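Local coordinates for protein helicase of the snf2/rad54 family (Sulfolobus solfataricus, PDB 1Z5Z) that probably serves as the C-terminal half of a SWI2/SNF2-type ATPase core that couples ATP hydrolysis to movement along double-stranded DNA, at residues L136-G145 and S164-V172; R64-L72 and D249-L260. All coordinates share one frame; numbering follows the deposited sequence.

Contact 1: residues L136-G145 and S164-V172; sequences LNTEVPFLYG and SVKFIVLSV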
loop_
_atom_site.group_PDB
_atom_site.type_symbol
_atom_site.label_atom_id
_atom_site.label_comp_id
_atom_site.label_asym_id
_atom_site.label_seq_id
_atom_site.Cartn_x
_atom_site.Cartn_y
_atom_site.Cartn_z
ATOM N N LEU A 136 -5.036 -18.345 9.330
ATOM C CA LEU A 136 -4.772 -18.427 10.763
ATOM C C LEU A 136 -5.963 -18.741 11.638
ATOM O O LEU A 136 -5.806 -18.929 12.847
ATOM C CB LEU A 136 -4.108 -17.143 11.243
ATOM C CG LEU A 136 -2.766 -16.866 10.557
ATOM C CD1 LEU A 136 -2.171 -15.591 11.112
ATOM C CD2 LEU A 136 -1.810 -18.012 10.813
ATOM N N ASN A 137 -7.143 -18.800 11.033
ATOM C CA ASN A 137 -8.365 -19.127 11.747
ATOM C C ASN A 137 -8.581 -18.289 12.981
ATOM O O ASN A 137 -8.825 -18.804 14.101
ATOM C CB ASN A 137 -8.362 -20.598 12.159
ATOM C CG ASN A 137 -9.134 -21.464 11.207
ATOM O OD1 ASN A 137 -8.561 -22.067 10.308
ATOM N ND2 ASN A 137 -10.454 -21.525 11.389
ATOM N N THR A 138 -8.487 -16.988 12.795
ATOM C CA THR A 138 -8.691 -16.121 13.907
ATOM C C THR A 138 -9.533 -14.990 13.383
ATOM O O THR A 138 -9.621 -14.815 12.170
ATOM C CB THR A 138 -7.323 -15.628 14.498
ATOM O OG1 THR A 138 -7.582 -14.864 15.676
ATOM C CG2 THR A 138 -6.544 -14.787 13.500
ATOM N N GLU A 139 -10.171 -14.245 14.275
ATOM C CA GLU A 139 -11.006 -13.126 13.850
ATOM C C GLU A 139 -10.169 -11.894 13.473
ATOM O O GLU A 139 -9.300 -11.483 14.241
ATOM C CB GLU A 139 -11.996 -12.731 14.952
ATOM C CG GLU A 139 -12.991 -11.734 14.403
ATOM C CD GLU A 139 -13.932 -11.148 15.429
ATOM O OE1 GLU A 139 -14.964 -10.602 14.986
ATOM O OE2 GLU A 139 -13.647 -11.214 16.648
ATOM N N VAL A 140 -10.441 -11.302 12.308
ATOM C CA VAL A 140 -9.699 -10.126 11.841
ATOM C C VAL A 140 -10.660 -8.957 11.597
ATOM O O VAL A 140 -11.235 -8.825 10.520
ATOM C CB VAL A 140 -8.914 -10.460 10.536
ATOM C CG1 VAL A 140 -8.201 -9.184 9.963
ATOM C CG2 VAL A 140 -7.902 -11.595 10.830
ATOM N N PRO A 141 -10.867 -8.113 12.614
ATOM C CA PRO A 141 -11.765 -6.973 12.446
ATOM C C PRO A 141 -11.239 -6.050 11.352
ATOM O O PRO A 141 -10.017 -5.832 11.229
ATOM C CB PRO A 141 -11.800 -6.338 13.835
ATOM C CG PRO A 141 -10.651 -7.008 14.583
ATOM C CD PRO A 141 -10.492 -8.324 14.025
ATOM N N PHE A 142 -12.162 -5.527 10.557
ATOM C CA PHE A 142 -11.831 -4.687 9.405
ATOM C C PHE A 142 -12.423 -3.268 9.478
ATOM O O PHE A 142 -13.639 -3.116 9.371
ATOM C CB PHE A 142 -12.363 -5.390 8.138
ATOM C CG PHE A 142 -12.118 -4.643 6.864
ATOM C CD1 PHE A 142 -12.996 -4.768 5.792
ATOM C CD2 PHE A 142 -11.007 -3.827 6.723
ATOM C CE1 PHE A 142 -12.769 -4.081 4.581
ATOM C CE2 PHE A 142 -10.763 -3.134 5.526
ATOM C CZ PHE A 142 -11.642 -3.260 4.449
ATOM N N LEU A 143 -11.590 -2.240 9.660
ATOM C CA LEU A 143 -12.101 -0.848 9.667
ATOM C C LEU A 143 -12.043 -0.164 8.290
ATOM O O LEU A 143 -11.005 -0.165 7.636
ATOM C CB LEU A 143 -11.314 0.040 10.643
ATOM C CG LEU A 143 -11.648 0.045 12.141
ATOM C CD1 LEU A 143 -10.791 1.084 12.860
ATOM C CD2 LEU A 143 -13.116 0.396 12.359
ATOM N N TYR A 144 -13.166 0.401 7.840
ATOM C CA TYR A 144 -13.208 1.155 6.582
ATOM C C TYR A 144 -14.216 2.303 6.775
ATOM O O TYR A 144 -15.042 2.284 7.703
ATOM C CB TYR A 144 -13.568 0.276 5.367
ATOM C CG TYR A 144 -14.846 -0.535 5.493
ATOM C CD1 TYR A 144 -14.859 -1.751 6.174
ATOM C CD2 TYR A 144 -16.050 -0.080 4.926
ATOM C CE1 TYR A 144 -16.030 -2.501 6.290
ATOM C CE2 TYR A 144 -17.237 -0.826 5.040
ATOM C CZ TYR A 144 -17.219 -2.040 5.723
ATOM O OH TYR A 144 -18.380 -2.803 5.840
ATOM N N GLY A 145 -14.101 3.307 5.918
ATOM C CA GLY A 145 -14.932 4.501 5.987
ATOM C C GLY A 145 -16.447 4.355 6.052
ATOM O O GLY A 145 -17.086 5.101 6.793
ATOM N N SER A 164 -6.582 -10.926 23.185
ATOM C CA SER A 164 -6.761 -12.077 22.340
ATOM C C SER A 164 -6.789 -11.644 20.879
ATOM O O SER A 164 -6.087 -12.234 20.071
ATOM C CB SER A 164 -8.032 -12.807 22.731
ATOM O OG SER A 164 -7.791 -13.578 23.900
ATOM N N VAL A 165 -7.596 -10.619 20.557
ATOM C CA VAL A 165 -7.720 -10.079 19.188
ATOM C C VAL A 165 -6.335 -9.640 18.777
ATOM O O VAL A 165 -5.780 -8.645 19.249
ATOM C CB VAL A 165 -8.695 -8.882 19.141
ATOM C CG1 VAL A 165 -8.870 -8.363 17.714
ATOM C CG2 VAL A 165 -10.033 -9.313 19.705
ATOM N N LYS A 166 -5.761 -10.416 17.886
ATOM C CA LYS A 166 -4.414 -10.177 17.439
ATOM C C LYS A 166 -4.227 -9.269 16.237
ATOM O O LYS A 166 -3.114 -8.805 16.019
ATOM C CB LYS A 166 -3.783 -11.537 17.130
ATOM C CG LYS A 166 -3.538 -12.355 18.392
ATOM C CD LYS A 166 -2.472 -11.678 19.243
ATOM C CE LYS A 166 -2.244 -12.409 20.554
ATOM N NZ LYS A 166 -0.924 -12.039 21.112
ATOM N N PHE A 167 -5.299 -9.045 15.465
ATOM C CA PHE A 167 -5.242 -8.277 14.230
ATOM C C PHE A 167 -6.347 -7.249 14.063
ATOM O O PHE A 167 -7.422 -7.308 14.697
ATOM C CB PHE A 167 -5.368 -9.208 13.002
ATOM C CG PHE A 167 -4.345 -10.299 12.923
ATOM C CD1 PHE A 167 -4.571 -11.539 13.536
ATOM C CD2 PHE A 167 -3.153 -10.097 12.242
ATOM C CE1 PHE A 167 -3.617 -12.565 13.472
ATOM C CE2 PHE A 167 -2.196 -11.103 12.172
ATOM C CZ PHE A 167 -2.425 -12.347 12.792
ATOM N N ILE A 168 -6.046 -6.289 13.203
ATOM C CA ILE A 168 -7.037 -5.306 12.765
ATOM C C ILE A 168 -6.566 -4.805 11.405
ATOM O O ILE A 168 -5.388 -4.539 11.222
ATOM C CB ILE A 168 -7.235 -4.123 13.754
ATOM C CG1 ILE A 168 -8.365 -3.227 13.228
ATOM C CG2 ILE A 168 -5.915 -3.334 13.980
ATOM C CD1 ILE A 168 -9.062 -2.416 14.333
ATOM N N VAL A 169 -7.468 -4.710 10.432
ATOM C CA VAL A 169 -7.084 -4.227 9.108
ATOM C C VAL A 169 -7.834 -2.916 8.930
ATOM O O VAL A 169 -8.991 -2.787 9.349
ATOM C CB VAL A 169 -7.441 -5.250 7.975
ATOM C CG1 VAL A 169 -7.179 -4.632 6.630
ATOM C CG2 VAL A 169 -6.587 -6.530 8.103
ATOM N N LEU A 170 -7.143 -1.924 8.382
ATOM C CA LEU A 170 -7.745 -0.604 8.178
ATOM C C LEU A 170 -7.513 -0.123 6.764
ATOM O O LEU A 170 -6.394 -0.168 6.252
ATOM C CB LEU A 170 -7.112 0.428 9.117
ATOM C CG LEU A 170 -7.195 0.122 10.625
ATOM C CD1 LEU A 170 -5.918 -0.613 11.129
ATOM C CD2 LEU A 170 -7.352 1.430 11.319
ATOM N N SER A 171 -8.569 0.325 6.115
ATOM C CA SER A 171 -8.372 0.846 4.791
ATOM C C SER A 171 -8.715 2.299 4.965
ATOM O O SER A 171 -9.808 2.622 5.433
ATOM C CB SER A 171 -9.314 0.183 3.792
ATOM O OG SER A 171 -10.563 0.843 3.796
ATOM N N VAL A 172 -7.753 3.168 4.680
ATOM C CA VAL A 172 -7.955 4.613 4.783
ATOM C C VAL A 172 -7.906 5.147 3.357
ATOM O O VAL A 172 -6.837 5.174 2.735
ATOM C CB VAL A 172 -6.827 5.282 5.632
ATOM C CG1 VAL A 172 -7.139 6.775 5.814
ATOM C CG2 VAL A 172 -6.689 4.569 7.010
HETATM O O HOH W 1 -7.409 -12.315 16.389
HETATM O O HOH W 2 -12.063 3.750 4.079
#
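Val-140 overlaps Val-169 through one branch each, CG1 lying 3.6 Å from CG2 of Val-169, while its own CG2 faces CB of Phe-167. The overlap sits at the start of a beta-alpha-beta unit in the RecA-like helicase C-terminal domain: strand 142-143 is an edge strand of a parallel sheet beside strand 167-171, with helix 149-161 as the connection. Three backbone bonds fix the register. Val-169 N donates to Pro-141 O, Val-169 O receives Leu-143 N at 2.7 Å, and Ser-171 N donates to Leu-143 O, so Val-169 is held by both its N and its O. Phe-142 and Val-169 share one face of the sheet, and helix 122-136 packs on Phe-142 and on the neighbouring Val-140. Phe-142 CG stands anti to the backbone N (chi1 179°), which sets CD2 3.9 Å from Val-169 CG1; the ring edge meets Val-169 O and Ser-171 CB. On the other face Leu-143 and Leu-170 run alongside each other in the same direction, with CD1 of Leu-143 3.8 Å from CD2 of Leu-170; helix 149-161 covers Leu-143 there. Ahead of the paired strands, where helix 96-110 also packs on Leu-136 and Phe-167, the side chains of Thr-138 and Leu-136 cross that of Phe-167 at about a right angle. Just before the strands pair, a water bonds Thr-138 OG1, donates to Glu-139 O and accepts from Lys-166 N at 2.9 Å.

Contact 2: residues R64-L72 and D249-L260; sequences RKGMILSTL and DSWITELSTEEL
Arg-64 reaches from helix 61-78 to the turn ahead of helix 257-264, where its guanidinium grips one carbonyl oxygen end-on. Helix 61-78 packs here against a weakly bonded helical turn (about 250-253) and the start of helix 257-264, whose N-terminus carries a capping box formed by Ser-256 and Glu-259. The arginine chain is extended from CG to NE, and CG is anti to the backbone N (chi1 176°), which carries the group across to the turn. NH1 and NH2 both donate to Leu-255 O, at 2.9 Å from NH1, and NH1 also donates to Thr-257 OG1, an acceptor only 5° out of the guanidinium plane. Three bonds at the rim therefore fix the rotation of the group, and Ile-68 CD1 lies against one of its faces.

Thr-253 is the centre of the apolar part. Its OG1 sits between the backbone N and the carbonyl carbon (chi1 63°), where it donates to Ser-250 O at 2.7 Å; CG2 is thereby turned to Leu-69, 3.7 Å from CD2 of that leucine. Lys-65, bent at chi2, lays its methylenes obliquely over the threonine. Ile-68 and Leu-260 meet tip to tip, with CD1 of Ile-68 4.0 Å from CD2 of Leu-260. Toward the far end, Leu-72 rests its CD2 branch 3.8 Å from Ile-252 CG2, near Asp-249 OD1, which is salt-bridged to Lys-76 NZ.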
loop_
_atom_site.group_PDB
_atom_site.type_symbol
_atom_site.label_atom_id
_atom_site.label_comp_id
_atom_site.label_asym_id
_atom_site.label_seq_id
_atom_site.Cartn_x
_atom_site.Cartn_y
_atom_site.Cartn_z
ATOM N N ARG A 64 -4.044 14.917 -20.021
ATOM C CA ARG A 64 -2.747 14.319 -19.695
ATOM C C ARG A 64 -2.735 14.038 -18.203
ATOM O O ARG A 64 -2.307 12.975 -17.774
ATOM C CB ARG A 64 -1.581 15.252 -20.060
ATOM C CG ARG A 64 -0.173 14.716 -19.643
ATOM C CD ARG A 64 0.970 15.584 -20.194
ATOM N NE ARG A 64 2.307 14.976 -20.095
ATOM C CZ ARG A 64 3.087 15.028 -19.015
ATOM N NH1 ARG A 64 4.289 14.462 -19.024
ATOM N NH2 ARG A 64 2.677 15.645 -17.920
ATOM N N LYS A 65 -3.223 14.984 -17.414
ATOM C CA LYS A 65 -3.270 14.799 -15.966
ATOM C C LYS A 65 -4.068 13.541 -15.621
ATOM O O LYS A 65 -3.608 12.670 -14.855
ATOM C CB LYS A 65 -3.932 15.998 -15.308
ATOM C CG LYS A 65 -2.995 16.903 -14.558
ATOM C CD LYS A 65 -3.491 17.017 -13.114
ATOM C CE LYS A 65 -2.789 18.132 -12.331
ATOM N NZ LYS A 65 -3.253 18.130 -10.914
ATOM N N GLY A 66 -5.264 13.454 -16.195
ATOM C CA GLY A 66 -6.122 12.313 -15.951
ATOM C C GLY A 66 -5.568 10.988 -16.467
ATOM O O GLY A 66 -5.887 9.918 -15.934
ATOM N N MET A 67 -4.752 11.029 -17.515
ATOM C CA MET A 67 -4.200 9.795 -18.044
ATOM C C MET A 67 -3.142 9.285 -17.084
ATOM O O MET A 67 -3.074 8.101 -16.789
ATOM C CB MET A 67 -3.592 10.008 -19.440
ATOM C CG MET A 67 -3.066 8.733 -20.066
ATOM S SD MET A 67 -2.498 8.998 -21.754
ATOM C CE MET A 67 -4.033 8.680 -22.666
ATOM N N ILE A 68 -2.322 10.195 -16.592
ATOM C CA ILE A 68 -1.295 9.828 -15.641
ATOM C C ILE A 68 -1.992 9.288 -14.385
ATOM O O ILE A 68 -1.621 8.231 -13.873
ATOM C CB ILE A 68 -0.441 11.037 -15.281
ATOM C CG1 ILE A 68 0.350 11.479 -16.519
ATOM C CG2 ILE A 68 0.475 10.705 -14.107
ATOM C CD1 ILE A 68 1.159 12.759 -16.296
ATOM N N LEU A 69 -3.015 9.997 -13.906
ATOM C CA LEU A 69 -3.747 9.559 -12.709
ATOM C C LEU A 69 -4.252 8.133 -12.796
ATOM O O LEU A 69 -4.090 7.347 -11.858
ATOM C CB LEU A 69 -4.905 10.521 -12.388
ATOM C CG LEU A 69 -4.363 11.735 -11.626
ATOM C CD1 LEU A 69 -5.499 12.661 -11.146
ATOM C CD2 LEU A 69 -3.581 11.241 -10.422
ATOM N N SER A 70 -4.865 7.782 -13.912
ATOM C CA SER A 70 -5.344 6.419 -14.086
ATOM C C SER A 70 -4.191 5.416 -14.070
ATOM O O SER A 70 -4.307 4.340 -13.472
ATOM C CB SER A 70 -6.093 6.276 -15.405
ATOM O OG SER A 70 -7.290 7.018 -15.334
ATOM N N THR A 71 -3.080 5.738 -14.729
ATOM C CA THR A 71 -1.982 4.787 -14.710
ATOM C C THR A 71 -1.483 4.630 -13.265
ATOM O O THR A 71 -1.323 3.519 -12.797
ATOM C CB THR A 71 -0.824 5.210 -15.642
ATOM O OG1 THR A 71 -1.296 5.223 -16.992
ATOM C CG2 THR A 71 0.338 4.183 -15.579
ATOM N N LEU A 72 -1.248 5.724 -12.562
ATOM C CA LEU A 72 -0.770 5.662 -11.181
ATOM C C LEU A 72 -1.642 4.747 -10.327
ATOM O O LEU A 72 -1.161 3.916 -9.546
ATOM C CB LEU A 72 -0.751 7.065 -10.591
ATOM C CG LEU A 72 0.614 7.751 -10.604
ATOM C CD1 LEU A 72 1.460 7.255 -11.786
ATOM C CD2 LEU A 72 0.424 9.244 -10.603
ATOM N N ASP A 249 -0.119 13.474 -5.019
ATOM C CA ASP A 249 0.463 13.053 -6.298
ATOM C C ASP A 249 0.488 14.165 -7.322
ATOM O O ASP A 249 1.068 14.012 -8.392
ATOM C CB ASP A 249 -0.323 11.856 -6.879
ATOM C CG ASP A 249 -0.020 10.531 -6.159
ATOM O OD1 ASP A 249 -0.514 9.468 -6.622
ATOM O OD2 ASP A 249 0.710 10.553 -5.131
ATOM N N SER A 250 -0.156 15.276 -6.994
ATOM C CA SER A 250 -0.221 16.415 -7.895
ATOM C C SER A 250 1.109 16.677 -8.627
ATOM O O SER A 250 1.161 16.741 -9.870
ATOM C CB SER A 250 -0.647 17.658 -7.115
ATOM O OG SER A 250 -0.340 18.847 -7.825
ATOM N N TRP A 251 2.189 16.804 -7.861
ATOM C CA TRP A 251 3.499 17.057 -8.451
ATOM C C TRP A 251 3.857 16.019 -9.511
ATOM O O TRP A 251 4.529 16.351 -10.492
ATOM C CB TRP A 251 4.580 17.065 -7.376
ATOM C CG TRP A 251 4.767 15.742 -6.694
ATOM C CD1 TRP A 251 4.013 15.221 -5.680
ATOM C CD2 TRP A 251 5.772 14.765 -6.986
ATOM N NE1 TRP A 251 4.493 13.985 -5.314
ATOM C CE2 TRP A 251 5.576 13.683 -6.098
ATOM C CE3 TRP A 251 6.827 14.706 -7.902
ATOM C CZ2 TRP A 251 6.382 12.551 -6.115
ATOM C CZ3 TRP A 251 7.629 13.578 -7.915
ATOM C CH2 TRP A 251 7.405 12.521 -7.022
ATOM N N ILE A 252 3.407 14.777 -9.322
ATOM C CA ILE A 252 3.707 13.717 -10.289
ATOM C C ILE A 252 2.996 13.916 -11.628
ATOM O O ILE A 252 3.575 13.658 -12.683
ATOM C CB ILE A 252 3.318 12.302 -9.781
ATOM C CG1 ILE A 252 4.162 11.897 -8.569
ATOM C CG2 ILE A 252 3.571 11.275 -10.876
ATOM C CD1 ILE A 252 3.927 10.443 -8.146
ATOM N N THR A 253 1.745 14.373 -11.590
ATOM C CA THR A 253 0.980 14.578 -12.819
ATOM C C THR A 253 1.491 15.753 -13.639
ATOM O O THR A 253 1.070 15.956 -14.768
ATOM C CB THR A 253 -0.513 14.813 -12.517
ATOM O OG1 THR A 253 -0.657 16.016 -11.756
ATOM C CG2 THR A 253 -1.093 13.635 -11.706
ATOM N N GLU A 254 2.401 16.527 -13.069
ATOM C CA GLU A 254 2.966 17.668 -13.776
ATOM C C GLU A 254 4.441 17.509 -14.199
ATOM O O GLU A 254 5.066 18.447 -14.679
ATOM C CB GLU A 254 2.792 18.915 -12.916
ATOM C CG GLU A 254 1.348 19.116 -12.506
ATOM C CD GLU A 254 1.126 20.401 -11.758
ATOM O OE1 GLU A 254 1.813 20.611 -10.735
ATOM O OE2 GLU A 254 0.260 21.197 -12.191
ATOM N N LEU A 255 5.004 16.320 -14.015
ATOM C CA LEU A 255 6.390 16.070 -14.414
ATOM C C LEU A 255 6.478 15.976 -15.942
ATOM O O LEU A 255 5.495 15.668 -16.621
ATOM C CB LEU A 255 6.884 14.731 -13.838
ATOM C CG LEU A 255 6.825 14.478 -12.335
ATOM C CD1 LEU A 255 7.143 12.996 -12.060
ATOM C CD2 LEU A 255 7.811 15.383 -11.614
ATOM N N SER A 256 7.659 16.227 -16.484
ATOM C CA SER A 256 7.843 16.079 -17.921
ATOM C C SER A 256 7.704 14.566 -18.174
ATOM O O SER A 256 7.796 13.747 -17.238
ATOM C CB SER A 256 9.256 16.507 -18.314
ATOM O OG SER A 256 10.218 15.617 -17.751
ATOM N N THR A 257 7.496 14.185 -19.424
ATOM C CA THR A 257 7.387 12.773 -19.751
ATOM C C THR A 257 8.645 11.975 -19.379
ATOM O O THR A 257 8.564 10.788 -19.042
ATOM C CB THR A 257 7.127 12.601 -21.232
ATOM O OG1 THR A 257 5.812 13.094 -21.521
ATOM C CG2 THR A 257 7.243 11.115 -21.638
ATOM N N GLU A 258 9.803 12.631 -19.450
ATOM C CA GLU A 258 11.068 11.976 -19.137
ATOM C C GLU A 258 11.181 11.799 -17.632
ATOM O O GLU A 258 11.556 10.730 -17.165
ATOM C CB GLU A 258 12.253 12.802 -19.657
ATOM N N GLU A 259 10.883 12.853 -16.881
ATOM C CA GLU A 259 10.907 12.773 -15.432
ATOM C C GLU A 259 9.918 11.724 -14.948
ATOM O O GLU A 259 10.217 10.956 -14.022
ATOM C CB GLU A 259 10.540 14.112 -14.815
ATOM C CG GLU A 259 11.644 15.143 -14.863
ATOM C CD GLU A 259 11.137 16.513 -14.476
ATOM O OE1 GLU A 259 11.935 17.290 -13.922
ATOM O OE2 GLU A 259 9.943 16.809 -14.728
ATOM N N LEU A 260 8.744 11.682 -15.578
ATOM C CA LEU A 260 7.723 10.708 -15.195
ATOM C C LEU A 260 8.242 9.264 -15.384
ATOM O O LEU A 260 8.072 8.398 -14.522
ATOM C CB LEU A 260 6.460 10.910 -16.033
ATOM C CG LEU A 260 5.309 9.935 -15.740
ATOM C CD1 LEU A 260 4.811 10.167 -14.323
ATOM C CD2 LEU A 260 4.178 10.114 -16.747
#

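Contact 1 and contact 2 lie on opposite sides of the chain's centre, their own centres 34 Å apart and their nearest atoms about 12 Å apart. They hold different elements: strands 142-143 and 167-171 in one, helices 61-78, 250-253 and 257-264 in the other. Contact 1 is the more buried, with 10 of 14 touching residues buried against 5 of 14 in contact 2, and its strands are joined by one helical crossover. Contact 2 instead brings together helices from early and late in the chain, with 176 residues between them. Backbone-to-backbone bonds set the register at 136-145 and 164-172, with apolar packing on both faces; between 64-72 and 249-260 the bonds come from one arginine side chain, beside a smaller apolar patch.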